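Local coordinates for protein thiamine-monophosphate kinase (Stenotrophomonas maltophilia, PDB 6XEP) that probably phosphorylates thiamine monophosphate with ATP to give thiamine diphosphate, the active form of vitamin B1, at residues Val164-Leu177 and Leu250-Asp264. Numbering follows the deposited sequence.
Sequences VSGTLGDAAGALRL and LPISHALRELLGRDD
Ser253 OG donates a hydrogen bond to Asp170 OD1 (2.6 Å), and this bond pins the N-terminus of helix 254-259 to the first turn of helix 170-179, within the PurM-like C-terminal domain. Ser253 is also the N-cap of its own helix: with OG between the backbone N and the carbonyl carbon (chi1 72°), it accepts from Leu256 N while donating to Asp170. OD1 is approached on its syn side, somewhat out of the carboxylate plane, and a water that bridges Leu168 O and Ser253 N donates to it as well. The other oxygen, OD2, takes the hydroxyl of Thr167 from above the plane and forms a salt bridge with Arg200 of helix 192-202, so several bonds fix this carboxylate.

Alongside, Leu168 N donates a hydrogen bond to Pro251 O, 3.0 Å, and the Pro251 ring lies against Val164 CG1, with Ile304 of strand 301-308 also touching both residues. Segments 170-177 and 254-259 run at 38° to each other; Leu256 CD1 sits 3.9 Å from Gly173 CA, and Leu260 CD2, just past the second helix, packs on the same CA. Leu177 CD1 touches the CD1 methyls of Leu259 and Leu260, its side chain crossing that of Leu259 at about a right angle. Arg176, its chain extended from CG to NE, forms a salt bridge through NH2 with Asp267 and a longer one through NH1 with Asp264 OD1 (3.3 Å), guanidinium and carboxylate planes 47° apart, while a water links NH1 to Asp264 OD2.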
loop_
_atom_site.group_PDB
_atom_site.type_symbol
_atom_site.label_atom_id
_atom_site.label_comp_id
_atom_site.label_asym_id
_atom_site.label_seq_id
_atom_site.Cartn_x
_atom_site.Cartn_y
_atom_site.Cartn_z
ATOM N N VAL A 164 26.829 -5.194 12.932
ATOM C CA VAL A 164 25.841 -5.721 11.999
ATOM C C VAL A 164 25.327 -7.065 12.510
ATOM O O VAL A 164 26.060 -7.840 13.130
ATOM C CB VAL A 164 26.412 -5.839 10.560
ATOM C CG1 VAL A 164 27.491 -6.911 10.467
ATOM C CG2 VAL A 164 25.279 -6.083 9.551
ATOM N N SER A 165 24.048 -7.327 12.265
ATOM C CA SER A 165 23.424 -8.564 12.722
ATOM C C SER A 165 23.606 -9.671 11.689
ATOM O O SER A 165 23.858 -9.416 10.513
ATOM C CB SER A 165 21.929 -8.347 12.985
ATOM O OG SER A 165 21.229 -7.969 11.780
ATOM N N GLY A 166 23.481 -10.920 12.155
ATOM C CA GLY A 166 23.430 -12.061 11.251
ATOM C C GLY A 166 24.692 -12.232 10.424
ATOM O O GLY A 166 25.827 -12.187 10.927
ATOM N N THR A 167 24.487 -12.483 9.135
ATOM C CA THR A 167 25.567 -12.681 8.177
ATOM C C THR A 167 25.271 -11.823 6.959
ATOM O O THR A 167 24.124 -11.461 6.705
ATOM C CB THR A 167 25.711 -14.155 7.742
ATOM O OG1 THR A 167 24.458 -14.622 7.215
ATOM C CG2 THR A 167 26.127 -15.030 8.933
ATOM N N LEU A 168 26.317 -11.502 6.200
ATOM C CA LEU A 168 26.175 -10.631 5.045
ATOM C C LEU A 168 26.568 -11.367 3.779
ATOM O O LEU A 168 27.614 -12.031 3.741
ATOM C CB LEU A 168 27.056 -9.377 5.190
ATOM C CG LEU A 168 26.633 -8.406 6.293
ATOM C CD1 LEU A 168 27.652 -7.250 6.368
ATOM C CD2 LEU A 168 25.238 -7.870 6.032
ATOM N N GLY A 169 25.747 -11.210 2.733
ATOM C CA GLY A 169 26.105 -11.669 1.404
ATOM C C GLY A 169 25.491 -12.989 0.983
ATOM O O GLY A 169 25.681 -13.400 -0.169
ATOM N N ASP A 170 24.770 -13.661 1.879
ATOM C CA ASP A 170 24.210 -14.971 1.548
ATOM C C ASP A 170 23.245 -14.885 0.369
ATOM O O ASP A 170 23.299 -15.701 -0.566
ATOM C CB ASP A 170 23.474 -15.529 2.750
ATOM C CG ASP A 170 24.397 -15.935 3.874
ATOM O OD1 ASP A 170 25.600 -16.207 3.632
ATOM O OD2 ASP A 170 23.890 -16.014 5.006
ATOM N N ALA A 171 22.305 -13.944 0.430
ATOM C CA ALA A 171 21.339 -13.825 -0.657
ATOM C C ALA A 171 22.042 -13.550 -1.981
ATOM O O ALA A 171 21.720 -14.163 -3.005
ATOM C CB ALA A 171 20.320 -12.727 -0.325
ATOM N N ALA A 172 23.011 -12.629 -1.981
ATOM C CA ALA A 172 23.754 -12.337 -3.199
ATOM C C ALA A 172 24.485 -13.571 -3.699
ATOM O O ALA A 172 24.557 -13.806 -4.907
ATOM C CB ALA A 172 24.755 -11.204 -2.959
ATOM N N GLY A 173 25.042 -14.362 -2.782
ATOM C CA GLY A 173 25.687 -15.608 -3.178
ATOM C C GLY A 173 24.735 -16.577 -3.846
ATOM O O GLY A 173 25.053 -17.162 -4.885
ATOM N N ALA A 174 23.553 -16.780 -3.249
ATOM C CA ALA A 174 22.552 -17.627 -3.895
ATOM C C ALA A 174 22.184 -17.092 -5.276
ATOM O O ALA A 174 22.044 -17.867 -6.230
ATOM C CB ALA A 174 21.300 -17.736 -3.024
ATOM N N LEU A 175 21.997 -15.771 -5.395
ATOM C CA LEU A 175 21.655 -15.182 -6.691
ATOM C C LEU A 175 22.748 -15.448 -7.719
ATOM O O LEU A 175 22.461 -15.815 -8.867
ATOM C CB LEU A 175 21.413 -13.677 -6.540
ATOM C CG LEU A 175 20.721 -12.955 -7.708
ATOM C CD1 LEU A 175 19.288 -13.475 -7.875
ATOM C CD2 LEU A 175 20.731 -11.439 -7.526
ATOM N N ARG A 176 24.013 -15.297 -7.319
ATOM C CA ARG A 176 25.117 -15.565 -8.240
ATOM C C ARG A 176 25.140 -17.028 -8.670
ATOM O O ARG A 176 25.321 -17.336 -9.857
ATOM C CB ARG A 176 26.447 -15.187 -7.587
ATOM C CG ARG A 176 26.850 -13.736 -7.707
ATOM C CD ARG A 176 28.080 -13.517 -6.851
ATOM N NE ARG A 176 28.608 -12.162 -6.903
ATOM C CZ ARG A 176 29.795 -11.859 -7.409
ATOM N NH1 ARG A 176 30.560 -12.820 -7.912
ATOM N NH2 ARG A 176 30.215 -10.602 -7.415
ATOM N N LEU A 177 25.019 -17.948 -7.712
ATOM C CA LEU A 177 24.983 -19.365 -8.071
ATOM C C LEU A 177 23.819 -19.664 -9.004
ATOM O O LEU A 177 23.970 -20.413 -9.976
ATOM C CB LEU A 177 24.900 -20.233 -6.815
ATOM C CG LEU A 177 26.149 -20.177 -5.936
ATOM C CD1 LEU A 177 25.839 -20.810 -4.587
ATOM C CD2 LEU A 177 27.314 -20.891 -6.601
ATOM N N LEU A 250 33.902 -8.858 8.633
ATOM C CA LEU A 250 32.517 -9.027 8.235
ATOM C C LEU A 250 32.047 -10.448 8.558
ATOM O O LEU A 250 32.809 -11.406 8.381
ATOM C CB LEU A 250 32.373 -8.755 6.739
ATOM C CG LEU A 250 32.655 -7.328 6.262
ATOM C CD1 LEU A 250 32.471 -7.252 4.751
ATOM C CD2 LEU A 250 31.748 -6.341 6.977
ATOM N N PRO A 251 30.800 -10.624 9.046
ATOM C CA PRO A 251 30.278 -11.967 9.327
ATOM C C PRO A 251 29.883 -12.677 8.039
ATOM O O PRO A 251 28.910 -12.312 7.380
ATOM C CB PRO A 251 29.057 -11.683 10.219
ATOM C CG PRO A 251 28.597 -10.339 9.775
ATOM C CD PRO A 251 29.877 -9.578 9.515
ATOM N N ILE A 252 30.633 -13.713 7.694
ATOM C CA ILE A 252 30.404 -14.452 6.462
ATOM C C ILE A 252 30.015 -15.873 6.843
ATOM O O ILE A 252 30.719 -16.533 7.624
ATOM C CB ILE A 252 31.642 -14.392 5.544
ATOM C CG1 ILE A 252 31.786 -12.961 5.013
ATOM C CG2 ILE A 252 31.516 -15.369 4.382
ATOM C CD1 ILE A 252 33.059 -12.664 4.277
ATOM N N SER A 253 28.883 -16.333 6.313
ATOM C CA SER A 253 28.359 -17.628 6.716
ATOM C C SER A 253 29.256 -18.760 6.230
ATOM O O SER A 253 30.064 -18.606 5.305
ATOM C CB SER A 253 26.942 -17.828 6.183
ATOM O OG SER A 253 26.955 -18.037 4.784
ATOM N N HIS A 254 29.111 -19.911 6.889
ATOM C CA HIS A 254 29.802 -21.119 6.454
ATOM C C HIS A 254 29.541 -21.385 4.978
ATOM O O HIS A 254 30.473 -21.605 4.194
ATOM C CB HIS A 254 29.337 -22.301 7.302
ATOM C CG HIS A 254 29.991 -23.595 6.947
ATOM N ND1 HIS A 254 31.221 -23.966 7.447
ATOM C CD2 HIS A 254 29.582 -24.615 6.153
ATOM C CE1 HIS A 254 31.543 -25.158 6.974
ATOM N NE2 HIS A 254 30.568 -25.570 6.183
ATOM N N ALA A 255 28.266 -21.354 4.585
ATOM C CA ALA A 255 27.895 -21.718 3.221
ATOM C C ALA A 255 28.471 -20.741 2.205
ATOM O O ALA A 255 28.954 -21.155 1.143
ATOM C CB ALA A 255 26.373 -21.789 3.098
ATOM N N LEU A 256 28.419 -19.443 2.508
ATOM C CA LEU A 256 28.953 -18.458 1.577
ATOM C C LEU A 256 30.449 -18.654 1.405
ATOM O O LEU A 256 30.953 -18.679 0.281
ATOM C CB LEU A 256 28.633 -17.045 2.061
ATOM C CG LEU A 256 29.026 -15.946 1.060
ATOM C CD1 LEU A 256 28.292 -16.164 -0.262
ATOM C CD2 LEU A 256 28.739 -14.545 1.590
ATOM N N ARG A 257 31.167 -18.854 2.508
ATOM C CA ARG A 257 32.599 -19.090 2.392
ATOM C C ARG A 257 32.894 -20.400 1.663
ATOM O O ARG A 257 33.870 -20.479 0.907
ATOM C CB ARG A 257 33.238 -19.078 3.783
ATOM C CG ARG A 257 34.580 -18.382 3.807
ATOM C CD ARG A 257 35.244 -18.461 5.169
ATOM N NE ARG A 257 34.865 -17.394 6.101
ATOM C CZ ARG A 257 35.312 -16.138 6.042
ATOM N NH1 ARG A 257 36.122 -15.754 5.064
ATOM N NH2 ARG A 257 34.932 -15.257 6.953
ATOM N N GLU A 258 32.042 -21.419 1.837
ATOM C CA GLU A 258 32.303 -22.718 1.225
ATOM C C GLU A 258 32.026 -22.722 -0.277
ATOM O O GLU A 258 32.740 -23.391 -1.031
ATOM C CB GLU A 258 31.470 -23.797 1.910
ATOM C CG GLU A 258 31.913 -25.197 1.595
ATOM C CD GLU A 258 33.187 -25.582 2.329
ATOM O OE1 GLU A 258 33.890 -26.498 1.855
ATOM O OE2 GLU A 258 33.484 -24.972 3.382
ATOM N N LEU A 259 31.002 -21.996 -0.734
ATOM C CA LEU A 259 30.513 -22.149 -2.098
ATOM C C LEU A 259 30.974 -21.053 -3.046
ATOM O O LEU A 259 30.894 -21.241 -4.267
ATOM C CB LEU A 259 28.981 -22.199 -2.109
ATOM C CG LEU A 259 28.356 -23.421 -1.432
ATOM C CD1 LEU A 259 26.839 -23.383 -1.553
ATOM C CD2 LEU A 259 28.935 -24.720 -1.994
ATOM N N LEU A 260 31.425 -19.915 -2.528
ATOM C CA LEU A 260 31.930 -18.830 -3.359
ATOM C C LEU A 260 33.403 -18.616 -3.054
ATOM O O LEU A 260 33.861 -18.834 -1.928
ATOM C CB LEU A 260 31.148 -17.520 -3.132
ATOM C CG LEU A 260 29.818 -17.377 -3.882
ATOM C CD1 LEU A 260 28.761 -18.340 -3.347
ATOM C CD2 LEU A 260 29.330 -15.944 -3.824
ATOM N N GLY A 261 34.146 -18.202 -4.070
ATOM C CA GLY A 261 35.548 -17.895 -3.870
ATOM C C GLY A 261 35.731 -16.706 -2.946
ATOM O O GLY A 261 34.809 -15.961 -2.636
ATOM N N ARG A 262 36.975 -16.527 -2.507
ATOM C CA ARG A 262 37.290 -15.493 -1.524
ATOM C C ARG A 262 36.865 -14.102 -2.002
ATOM O O ARG A 262 36.252 -13.336 -1.249
ATOM C CB ARG A 262 38.788 -15.575 -1.218
ATOM C CG ARG A 262 39.483 -14.340 -0.711
ATOM C CD ARG A 262 41.006 -14.589 -0.755
ATOM N NE ARG A 262 41.462 -15.103 -2.053
ATOM C CZ ARG A 262 41.974 -16.319 -2.265
ATOM N NH1 ARG A 262 42.352 -16.679 -3.488
ATOM N NH2 ARG A 262 42.133 -17.176 -1.266
ATOM N N ASP A 263 37.158 -13.767 -3.260
ATOM C CA ASP A 263 36.820 -12.442 -3.773
ATOM C C ASP A 263 35.310 -12.283 -3.954
ATOM O O ASP A 263 34.730 -11.269 -3.546
ATOM C CB ASP A 263 37.543 -12.186 -5.096
ATOM C CG ASP A 263 39.055 -12.004 -4.931
ATOM O OD1 ASP A 263 39.539 -11.852 -3.790
ATOM O OD2 ASP A 263 39.755 -12.001 -5.954
ATOM N N ASP A 264 34.659 -13.271 -4.581
ATOM C CA ASP A 264 33.211 -13.209 -4.764
ATOM C C ASP A 264 32.488 -13.134 -3.427
ATOM O O ASP A 264 31.532 -12.372 -3.277
ATOM C CB ASP A 264 32.711 -14.421 -5.555
ATOM C CG ASP A 264 33.177 -14.423 -7.007
ATOM O OD1 ASP A 264 33.737 -13.408 -7.470
ATOM O OD2 ASP A 264 32.985 -15.456 -7.684
HETATM O O HOH W 1 27.386 -14.744 4.813
HETATM O O HOH W 2 30.359 -15.674 -8.632
#